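Local coordinates for protein exotoxin 3 (Staphylococcus aureus, PDB 2Z8L) that binds the sialylated glycan sialyl Lewis X and belongs to the staphylococcal superantigen-like toxins, with an OB-fold and a beta-grasp domain, at residues A[38-43]-A[70-75]; A[112-117]-A[127-132]; A[169-174]-A[202-207]. All coordinates share one frame; numbering follows the deposited sequence.

Contact 1 of 3, residues A[38-43]-A[70-75]; sequences YRYSKG and KTRKNP. Unlike the reference sequence in segment 70-75: Thr71 (reference Lys).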
loop_
_atom_site.group_PDB
_atom_site.type_symbol
_atom_site.label_atom_id
_atom_site.label_comp_id
_atom_site.label_asym_id
_atom_site.label_seq_id
_atom_site.Cartn_x
_atom_site.Cartn_y
_atom_site.Cartn_z
ATOM N N TYR A 38 -14.956 -11.761 -6.514
ATOM C CA TYR A 38 -15.651 -12.025 -7.754
ATOM C C TYR A 38 -15.393 -10.910 -8.732
ATOM O O TYR A 38 -15.634 -9.746 -8.450
ATOM C CB TYR A 38 -17.135 -12.200 -7.492
ATOM C CG TYR A 38 -17.365 -13.479 -6.717
ATOM C CD1 TYR A 38 -17.617 -14.673 -7.358
ATOM C CD2 TYR A 38 -17.274 -13.489 -5.336
ATOM C CE1 TYR A 38 -17.824 -15.844 -6.625
ATOM C CE2 TYR A 38 -17.431 -14.622 -4.616
ATOM C CZ TYR A 38 -17.711 -15.817 -5.254
ATOM O OH TYR A 38 -17.901 -16.988 -4.504
ATOM N N ARG A 39 -14.946 -11.296 -9.906
ATOM C CA ARG A 39 -14.499 -10.346 -10.906
ATOM C C ARG A 39 -15.582 -9.914 -11.862
ATOM O O ARG A 39 -16.379 -10.721 -12.322
ATOM C CB ARG A 39 -13.378 -10.980 -11.715
ATOM C CG ARG A 39 -12.692 -10.012 -12.587
ATOM C CD ARG A 39 -11.551 -10.667 -13.356
ATOM N NE ARG A 39 -11.998 -11.882 -14.024
ATOM C CZ ARG A 39 -12.829 -11.933 -15.065
ATOM N NH1 ARG A 39 -13.309 -10.815 -15.623
ATOM N NH2 ARG A 39 -13.179 -13.124 -15.557
ATOM N N TYR A 40 -15.614 -8.634 -12.196
ATOM C CA TYR A 40 -16.456 -8.161 -13.259
ATOM C C TYR A 40 -16.000 -6.801 -13.765
ATOM O O TYR A 40 -15.071 -6.197 -13.226
ATOM C CB TYR A 40 -17.889 -8.092 -12.770
ATOM C CG TYR A 40 -18.123 -7.030 -11.751
ATOM C CD1 TYR A 40 -17.803 -7.233 -10.428
ATOM C CD2 TYR A 40 -18.660 -5.815 -12.121
ATOM C CE1 TYR A 40 -18.033 -6.243 -9.488
ATOM C CE2 TYR A 40 -18.907 -4.836 -11.202
ATOM C CZ TYR A 40 -18.588 -5.054 -9.889
ATOM O OH TYR A 40 -18.829 -4.041 -9.002
ATOM N N SER A 41 -16.659 -6.325 -14.810
ATOM C CA SER A 41 -16.319 -5.041 -15.369
ATOM C C SER A 41 -17.567 -4.263 -15.757
ATOM O O SER A 41 -18.569 -4.852 -16.105
ATOM C CB SER A 41 -15.366 -5.214 -16.550
ATOM O OG SER A 41 -15.881 -6.073 -17.524
ATOM N N LYS A 42 -17.507 -2.944 -15.602
ATOM C CA LYS A 42 -18.609 -2.035 -15.913
ATOM C C LYS A 42 -18.014 -0.721 -16.406
ATOM O O LYS A 42 -17.124 -0.142 -15.766
ATOM C CB LYS A 42 -19.475 -1.758 -14.670
ATOM C CG LYS A 42 -20.179 -2.977 -14.058
ATOM C CD LYS A 42 -21.398 -3.427 -14.834
ATOM C CE LYS A 42 -21.816 -4.878 -14.484
ATOM N NZ LYS A 42 -23.277 -5.114 -14.705
ATOM N N GLY A 43 -18.500 -0.255 -17.555
ATOM C CA GLY A 43 -18.089 1.033 -18.067
ATOM C C GLY A 43 -16.587 1.156 -18.227
ATOM O O GLY A 43 -16.014 2.216 -17.951
ATOM N N LYS A 70 -8.305 -13.235 -14.099
ATOM C CA LYS A 70 -9.041 -13.448 -15.363
ATOM C C LYS A 70 -10.090 -14.558 -15.214
ATOM O O LYS A 70 -10.648 -15.051 -16.202
ATOM C CB LYS A 70 -8.079 -13.805 -16.501
ATOM C CG LYS A 70 -7.239 -15.075 -16.246
ATOM C CD LYS A 70 -6.065 -15.178 -17.227
ATOM C CE LYS A 70 -4.802 -15.706 -16.548
ATOM N NZ LYS A 70 -3.612 -15.555 -17.448
ATOM N N THR A 71 -10.355 -14.942 -13.972
ATOM C CA THR A 71 -11.410 -15.881 -13.676
ATOM C C THR A 71 -12.496 -15.173 -12.860
ATOM O O THR A 71 -12.225 -14.199 -12.188
ATOM C CB THR A 71 -10.849 -17.102 -12.919
ATOM O OG1 THR A 71 -11.934 -17.928 -12.466
ATOM C CG2 THR A 71 -10.013 -16.688 -11.756
ATOM N N ARG A 72 -13.725 -15.666 -12.931
ATOM C CA ARG A 72 -14.833 -15.053 -12.199
ATOM C C ARG A 72 -14.611 -15.139 -10.690
ATOM O O ARG A 72 -14.656 -14.115 -10.008
ATOM C CB ARG A 72 -16.144 -15.725 -12.598
ATOM C CG ARG A 72 -17.320 -15.436 -11.704
ATOM C CD ARG A 72 -17.653 -13.958 -11.596
ATOM N NE ARG A 72 -18.996 -13.789 -11.003
ATOM C CZ ARG A 72 -19.549 -12.611 -10.708
ATOM N NH1 ARG A 72 -18.909 -11.483 -10.975
ATOM N NH2 ARG A 72 -20.761 -12.560 -10.178
ATOM N N LYS A 73 -14.348 -16.346 -10.175
ATOM C CA LYS A 73 -14.247 -16.606 -8.720
ATOM C C LYS A 73 -12.771 -16.710 -8.377
ATOM O O LYS A 73 -12.085 -17.533 -8.953
ATOM C CB LYS A 73 -14.981 -17.886 -8.324
ATOM C CG LYS A 73 -14.951 -18.236 -6.836
ATOM C CD LYS A 73 -15.812 -19.437 -6.516
ATOM C CE LYS A 73 -15.767 -19.798 -5.068
ATOM N NZ LYS A 73 -16.893 -20.708 -4.682
ATOM N N ASN A 74 -12.322 -15.917 -7.403
ATOM C CA ASN A 74 -10.897 -15.789 -7.053
ATOM C C ASN A 74 -10.729 -15.986 -5.545
ATOM O O ASN A 74 -10.738 -15.030 -4.769
ATOM C CB ASN A 74 -10.371 -14.440 -7.452
ATOM C CG ASN A 74 -10.421 -14.218 -8.924
ATOM O OD1 ASN A 74 -9.503 -14.604 -9.633
ATOM N ND2 ASN A 74 -11.551 -13.709 -9.414
ATOM N N PRO A 75 -10.539 -17.230 -5.113
ATOM C CA PRO A 75 -10.344 -17.479 -3.692
ATOM C C PRO A 75 -8.928 -17.157 -3.188
ATOM O O PRO A 75 -8.018 -16.967 -4.000
ATOM C CB PRO A 75 -10.632 -18.976 -3.562
ATOM C CG PRO A 75 -10.344 -19.516 -4.911
ATOM C CD PRO A 75 -10.547 -18.468 -5.916
#

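Contact 2 of 3, residues A[112-117]-A[127-132]; sequences APKFVI and THVKRH. Unlike the reference sequence in segment 112-117: Lys114 (reference Arg). Unlike the reference sequence in segment 127-132: Thr127 (reference Val), His132 (reference Tyr).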
loop_
_atom_site.group_PDB
_atom_site.type_symbol
_atom_site.label_atom_id
_atom_site.label_comp_id
_atom_site.label_asym_id
_atom_site.label_seq_id
_atom_site.Cartn_x
_atom_site.Cartn_y
_atom_site.Cartn_z
ATOM N N ALA A 112 13.082 -8.143 7.109
ATOM C CA ALA A 112 13.180 -6.950 7.980
ATOM C C ALA A 112 14.152 -5.960 7.332
ATOM O O ALA A 112 15.201 -5.625 7.909
ATOM C CB ALA A 112 13.638 -7.315 9.355
ATOM N N PRO A 113 13.786 -5.473 6.157
ATOM C CA PRO A 113 14.682 -4.504 5.483
ATOM C C PRO A 113 14.898 -3.260 6.346
ATOM O O PRO A 113 13.993 -2.814 7.024
ATOM C CB PRO A 113 13.925 -4.143 4.198
ATOM C CG PRO A 113 12.457 -4.512 4.492
ATOM C CD PRO A 113 12.539 -5.702 5.408
ATOM N N LYS A 114 16.089 -2.711 6.285
ATOM C CA LYS A 114 16.324 -1.393 6.876
ATOM C C LYS A 114 15.487 -0.308 6.182
ATOM O O LYS A 114 15.311 -0.337 4.974
ATOM C CB LYS A 114 17.800 -1.060 6.746
ATOM C CG LYS A 114 18.653 -1.876 7.702
ATOM C CD LYS A 114 20.071 -1.435 7.765
ATOM C CE LYS A 114 20.940 -2.520 8.310
ATOM N NZ LYS A 114 22.385 -2.131 8.494
ATOM N N PHE A 115 14.982 0.652 6.965
ATOM C CA PHE A 115 14.301 1.827 6.468
ATOM C C PHE A 115 15.157 3.018 6.893
ATOM O O PHE A 115 15.201 3.300 8.082
ATOM C CB PHE A 115 12.899 1.921 7.103
ATOM C CG PHE A 115 12.019 2.966 6.552
ATOM C CD1 PHE A 115 12.232 3.574 5.319
ATOM C CD2 PHE A 115 10.886 3.304 7.243
ATOM C CE1 PHE A 115 11.336 4.518 4.814
ATOM C CE2 PHE A 115 10.033 4.264 6.758
ATOM C CZ PHE A 115 10.247 4.849 5.554
ATOM N N VAL A 116 15.878 3.597 5.941
ATOM C CA VAL A 116 16.887 4.664 6.245
ATOM C C VAL A 116 16.172 5.986 5.978
ATOM O O VAL A 116 15.823 6.290 4.840
ATOM C CB VAL A 116 18.148 4.540 5.380
ATOM C CG1 VAL A 116 19.147 5.571 5.727
ATOM C CG2 VAL A 116 18.838 3.164 5.575
ATOM N N ILE A 117 15.927 6.745 7.034
ATOM C CA ILE A 117 15.164 7.945 6.971
ATOM C C ILE A 117 16.104 9.132 7.167
ATOM O O ILE A 117 16.680 9.288 8.248
ATOM C CB ILE A 117 14.118 7.936 8.038
ATOM C CG1 ILE A 117 13.199 6.713 7.852
ATOM C CG2 ILE A 117 13.301 9.248 8.034
ATOM C CD1 ILE A 117 12.512 6.315 9.086
ATOM N N THR A 127 20.280 11.105 9.817
ATOM C CA THR A 127 19.872 9.785 9.284
ATOM C C THR A 127 19.520 8.862 10.425
ATOM O O THR A 127 20.304 8.619 11.346
ATOM C CB THR A 127 20.992 9.158 8.493
ATOM O OG1 THR A 127 21.415 10.070 7.454
ATOM C CG2 THR A 127 20.531 7.841 7.916
ATOM N N HIS A 128 18.282 8.393 10.395
ATOM C CA HIS A 128 17.755 7.435 11.343
ATOM C C HIS A 128 17.633 6.110 10.629
ATOM O O HIS A 128 17.142 6.064 9.527
ATOM C CB HIS A 128 16.362 7.867 11.791
ATOM C CG HIS A 128 16.309 9.225 12.425
ATOM N ND1 HIS A 128 16.446 9.393 13.776
ATOM C CD2 HIS A 128 16.046 10.450 11.912
ATOM C CE1 HIS A 128 16.305 10.672 14.078
ATOM N NE2 HIS A 128 16.067 11.341 12.965
ATOM N N VAL A 129 18.018 5.016 11.278
ATOM C CA VAL A 129 17.906 3.729 10.662
ATOM C C VAL A 129 16.913 2.903 11.464
ATOM O O VAL A 129 17.145 2.606 12.631
ATOM C CB VAL A 129 19.243 2.943 10.604
ATOM C CG1 VAL A 129 19.027 1.566 9.897
ATOM C CG2 VAL A 129 20.342 3.762 9.932
ATOM N N LYS A 130 15.840 2.502 10.815
ATOM C CA LYS A 130 14.779 1.747 11.432
ATOM C C LYS A 130 14.668 0.461 10.602
ATOM O O LYS A 130 15.459 0.247 9.704
ATOM C CB LYS A 130 13.481 2.513 11.435
ATOM C CG LYS A 130 13.517 3.837 12.198
ATOM C CD LYS A 130 13.531 3.583 13.704
ATOM C CE LYS A 130 13.712 4.852 14.500
ATOM N NZ LYS A 130 14.196 4.564 15.904
ATOM N N ARG A 131 13.796 -0.430 11.042
ATOM C CA ARG A 131 13.428 -1.653 10.262
ATOM C C ARG A 131 11.986 -1.557 9.913
ATOM O O ARG A 131 11.197 -0.998 10.674
ATOM C CB ARG A 131 13.628 -2.908 11.111
ATOM C CG ARG A 131 14.988 -3.150 11.523
ATOM C CD ARG A 131 15.793 -3.661 10.404
ATOM N NE ARG A 131 17.116 -4.076 10.850
ATOM C CZ ARG A 131 17.958 -4.830 10.145
ATOM N NH1 ARG A 131 17.635 -5.303 8.942
ATOM N NH2 ARG A 131 19.137 -5.139 10.658
ATOM N N HIS A 132 11.601 -2.152 8.787
ATOM C CA HIS A 132 10.205 -2.293 8.495
ATOM C C HIS A 132 10.002 -3.786 8.288
ATOM O O HIS A 132 10.543 -4.374 7.364
ATOM C CB HIS A 132 9.824 -1.563 7.229
ATOM C CG HIS A 132 8.382 -1.678 6.876
ATOM N ND1 HIS A 132 7.401 -1.013 7.571
ATOM C CD2 HIS A 132 7.754 -2.391 5.912
ATOM C CE1 HIS A 132 6.225 -1.300 7.036
ATOM N NE2 HIS A 132 6.411 -2.128 6.024
#

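Contact 3 of 3, residues A[169-174]-A[202-207]; sequences KVIMKD and KMEANI. Unlike the reference sequence in segment 169-174: Ile171 (reference Thr). Unlike the reference sequence in segment 202-207: Met203 (reference Ile).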
loop_
_atom_site.group_PDB
_atom_site.type_symbol
_atom_site.label_atom_id
_atom_site.label_comp_id
_atom_site.label_asym_id
_atom_site.label_seq_id
_atom_site.Cartn_x
_atom_site.Cartn_y
_atom_site.Cartn_z
ATOM N N LYS A 169 11.871 5.452 -1.485
ATOM C CA LYS A 169 12.383 4.529 -2.512
ATOM C C LYS A 169 12.479 3.160 -1.857
ATOM O O LYS A 169 13.085 3.007 -0.809
ATOM C CB LYS A 169 13.706 4.991 -3.029
ATOM C CG LYS A 169 14.305 4.207 -4.129
ATOM C CD LYS A 169 15.524 4.886 -4.656
ATOM C CE LYS A 169 16.509 3.906 -5.245
ATOM N NZ LYS A 169 17.676 4.568 -5.881
ATOM N N VAL A 170 11.846 2.172 -2.471
ATOM C CA VAL A 170 11.954 0.758 -2.058
ATOM C C VAL A 170 12.884 0.059 -3.035
ATOM O O VAL A 170 12.658 0.115 -4.245
ATOM C CB VAL A 170 10.573 0.081 -2.108
ATOM C CG1 VAL A 170 10.693 -1.408 -1.839
ATOM C CG2 VAL A 170 9.558 0.793 -1.131
ATOM N N ILE A 171 13.968 -0.526 -2.536
ATOM C CA ILE A 171 15.016 -1.066 -3.370
ATOM C C ILE A 171 15.026 -2.585 -3.194
ATOM O O ILE A 171 14.992 -3.112 -2.058
ATOM C CB ILE A 171 16.382 -0.495 -2.981
ATOM C CG1 ILE A 171 16.373 1.034 -3.062
ATOM C CG2 ILE A 171 17.468 -1.127 -3.910
ATOM C CD1 ILE A 171 17.509 1.753 -2.246
ATOM N N MET A 172 15.068 -3.279 -4.326
ATOM C CA MET A 172 15.001 -4.720 -4.335
ATOM C C MET A 172 16.414 -5.304 -4.361
ATOM O O MET A 172 17.394 -4.623 -4.705
ATOM C CB MET A 172 14.182 -5.194 -5.530
ATOM C CG MET A 172 12.837 -4.488 -5.676
ATOM S SD MET A 172 11.765 -4.830 -4.275
ATOM C CE MET A 172 11.323 -6.537 -4.535
ATOM N N LYS A 173 16.512 -6.552 -3.947
ATOM C CA LYS A 173 17.823 -7.243 -3.965
ATOM C C LYS A 173 18.472 -7.266 -5.348
ATOM O O LYS A 173 19.724 -7.198 -5.463
ATOM C CB LYS A 173 17.658 -8.644 -3.387
ATOM C CG LYS A 173 17.360 -8.595 -1.882
ATOM C CD LYS A 173 17.110 -9.932 -1.256
ATOM C CE LYS A 173 16.865 -9.769 0.238
ATOM N NZ LYS A 173 16.394 -11.063 0.782
ATOM N N ASP A 174 17.670 -7.394 -6.401
ATOM C CA ASP A 174 18.214 -7.383 -7.772
ATOM C C ASP A 174 18.539 -5.971 -8.329
ATOM O O ASP A 174 19.088 -5.843 -9.435
ATOM C CB ASP A 174 17.288 -8.185 -8.708
ATOM C CG ASP A 174 16.050 -7.419 -9.172
ATOM O OD1 ASP A 174 15.801 -6.247 -8.807
ATOM O OD2 ASP A 174 15.300 -8.049 -9.947
ATOM N N LYS A 202 16.043 -2.857 1.036
ATOM C CA LYS A 202 16.141 -1.684 1.868
ATOM C C LYS A 202 15.132 -0.643 1.380
ATOM O O LYS A 202 14.623 -0.723 0.264
ATOM C CB LYS A 202 17.550 -1.145 1.791
ATOM C CG LYS A 202 17.728 0.239 2.246
ATOM C CD LYS A 202 19.162 0.665 2.199
ATOM C CE LYS A 202 19.786 0.529 0.819
ATOM N NZ LYS A 202 21.044 1.377 0.773
ATOM N N MET A 203 14.741 0.287 2.246
ATOM C CA MET A 203 13.866 1.364 1.862
ATOM C C MET A 203 14.507 2.637 2.365
ATOM O O MET A 203 15.243 2.619 3.371
ATOM C CB MET A 203 12.504 1.150 2.472
ATOM C CG MET A 203 11.998 -0.196 2.023
ATOM S SD MET A 203 10.425 -0.602 2.610
ATOM C CE MET A 203 10.728 -0.518 4.319
ATOM N N GLU A 204 14.319 3.698 1.589
ATOM C CA GLU A 204 14.916 4.999 1.913
ATOM C C GLU A 204 13.842 6.052 1.885
ATOM O O GLU A 204 12.867 5.916 1.156
ATOM C CB GLU A 204 15.997 5.306 0.906
ATOM C CG GLU A 204 16.994 4.223 0.700
ATOM C CD GLU A 204 17.988 4.550 -0.386
ATOM O OE1 GLU A 204 17.693 5.390 -1.292
ATOM O OE2 GLU A 204 19.095 3.944 -0.341
ATOM N N ALA A 205 13.930 7.048 2.748
ATOM C CA ALA A 205 13.027 8.181 2.692
ATOM C C ALA A 205 13.859 9.411 2.967
ATOM O O ALA A 205 14.780 9.385 3.785
ATOM C CB ALA A 205 11.977 8.097 3.696
ATOM N N ASN A 206 13.600 10.452 2.190
ATOM C CA ASN A 206 14.209 11.776 2.427
ATOM C C ASN A 206 13.030 12.695 2.770
ATOM O O ASN A 206 12.073 12.772 1.964
ATOM C CB ASN A 206 15.018 12.231 1.189
ATOM C CG ASN A 206 16.313 11.398 0.962
ATOM O OD1 ASN A 206 16.290 10.195 0.656
ATOM N ND2 ASN A 206 17.460 12.053 1.120
ATOM N N ILE A 207 12.994 13.233 3.999
ATOM C CA ILE A 207 11.848 13.966 4.573
ATOM C C ILE A 207 12.304 15.403 4.912
ATOM O O ILE A 207 13.385 15.592 5.504
ATOM C CB ILE A 207 11.448 13.473 6.012
ATOM C CG1 ILE A 207 11.024 12.050 6.137
ATOM C CG2 ILE A 207 10.331 14.404 6.656
ATOM C CD1 ILE A 207 10.495 11.835 7.524
#

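Contact 1 of 3, residues A[38-43]-A[70-75]
In the OB-fold domain, Tyr38 of strand 35-42 faces Lys73 of the short strand 73-75 as an antiparallel non-hydrogen-bonded pair. Arg39 reaches the turn ahead of Lys73, and Arg72, a residue of that turn, reaches back to strand 35-42. Arg39 N donates to Arg72 O at 2.8 Å. The Arg72 side chain returns the bond: its NH1 meets Arg39 O at 3.0 Å. That oxygen lies in the guanidinium plane, but NH1 stands above the carbonyl plane. The Arg72 chain bends at chi2 (59°), which turns CD back toward strand 35-42. Tyr38 CB then sits over one face of the Arg72 guanidinium, offset toward its rim. The Tyr38 side chain crosses that of Arg72 at about a right angle, with ring and guanidinium planes 70° apart. Lys73 is extended and runs beside the Tyr38 ring, pointing the same way. Lys73 CG is 3.7 Å from Tyr38 CE1. Further out, Lys73 CE is 3.6 Å from Tyr38 OH. On the other side of the strand, Arg39 NE donates to Thr71 O at 3.0 Å. Asn74 ND2 donates to the same Thr71 O at 2.9 Å. The two donors reach it from opposite faces of its plane, so side chains of both segments hold the turn. This is a surface contact in which only Asn74 is buried. Strand 45-52 flanks 35-42, with Leu48 touching both Arg39 and Asn74. Leu69, just ahead of 70-75, touches the same two side chains, and helix 65-68 lies immediately before it.

Contact 2 of 3, residues A[112-117]-A[127-132]
Phe115 and Lys130, like Ile117 and His128, are antiparallel hydrogen-bonded pairs of a beta hairpin. Phe115 N reaches Lys130 O at 2.8 Å, and His128 N reaches Ile117 O at 2.8 Å. Both pairs also have the reverse bond. His132 N continues the pairing to Pro113 O at 3.0 Å. The close-packed side is the face of Phe115 and Ile117, both buried. There Ile117 CG1 lies over the centre of the Phe115 ring, and Ile117 CD1 touches Lys130 CG.

The other face is more open, and Lys114, Val129 and Arg131 are all exposed. It has one locally tight spot: Val116 CG1 and Thr127 CG2 are 3.4 Å apart, closer than usual carbon contact. Lys114 CD leans on Val129 CG1 at 3.8 Å, while its CG lies over one face of the Arg131 guanidinium, toward the rim. The Arg131 chain bends at chi2 (-75°), placing CD near Ala112. Arg131 NH1 donates to Ala112 O at 2.7 Å, nearly along the C=O axis, and this bond holds the exposed arginine.

Strand 124-131 is an edge strand of the five-stranded sheet. Strand 114-121 has 200-207 on its other side. Helix 141-155 covers the Phe115 and Ile117 face through Leu148 and Leu152.

Contact 3 of 3, residues A[169-174]-A[202-207]
Ile171 CG1 lies anti to the carbonyl carbon, beside the backbone N (chi1 -57°), and Glu204 CG does the same on the facing strand (chi1 -51°). With CG1 and CG so placed, the two side chains cross obliquely on the face of the sheet they share. Ile171 CD1 comes against the Glu204 carboxylate, 3.3 Å from OE2. Lys202 CE lies 4.0 Å from the same Ile171 CD1. The methyl group therefore touches both the acid and the aliphatic part of the lysine. Lys202 NZ and Glu204 OE2 form a salt bridge at 3.4 Å, with a weak hydrogen bond. Lys169 lies alongside Glu204, pointing the same way. Lys169 CD is 4.0 Å from Glu204 OE1, but the charged ends do not meet.

The backbone underneath is regular antiparallel sheet. Lys169 with Glu204, and Ile171 with Lys202, are hydrogen-bonded pairs, each with bonds in both directions. Glu204 N to Lys169 O is 2.8 Å, while Lys202 N to Ile171 O lengthens to 3.3 Å. Between them stands the non-hydrogen-bonded pair Val170 and Met203. Their side chains run side by side on the other face, with Val170 CG2 4.1 Å from Met203 SD. Both are buried, and Met203 also touches Leu148 of helix 141-155.

The two faces thus differ in chemistry. One is apolar and joins the domain core. The other carries Lys169, Lys202 and Glu204 around the apolar Ile171. The Lys202 salt bridge, and more distantly Lys169, would be expected to favour the charged form of Glu204. Lys169 also makes a cation-pi contact with Tyr177 of the glycan pocket, and its side chain is about 6 Å from the bound sialic acid. That places it beside the sugar site, consistent with a second-shell role.

In the fold
The three contacts follow one another along the chain; none nests in or crosses another. Contact 1 closes first, around strands 45-52 and 55-61 and helix 65-68 of the OB-fold domain. Contact 2 comes next, a hairpin with a short turn within the beta-grasp domain. The chain then runs through helix 141-155 before contact 3, which encloses strands 177-181 and 194-196 and much of the glycan pocket. Contacts 2 and 3 share one sheet: 200-207 runs parallel to 114-121, joined by Val116 N to Met203 O and Met203 N to Lys114 O. Contact 1 is remote, its centre about 38 Å from that of contact 2 and 33 Å from that of contact 3.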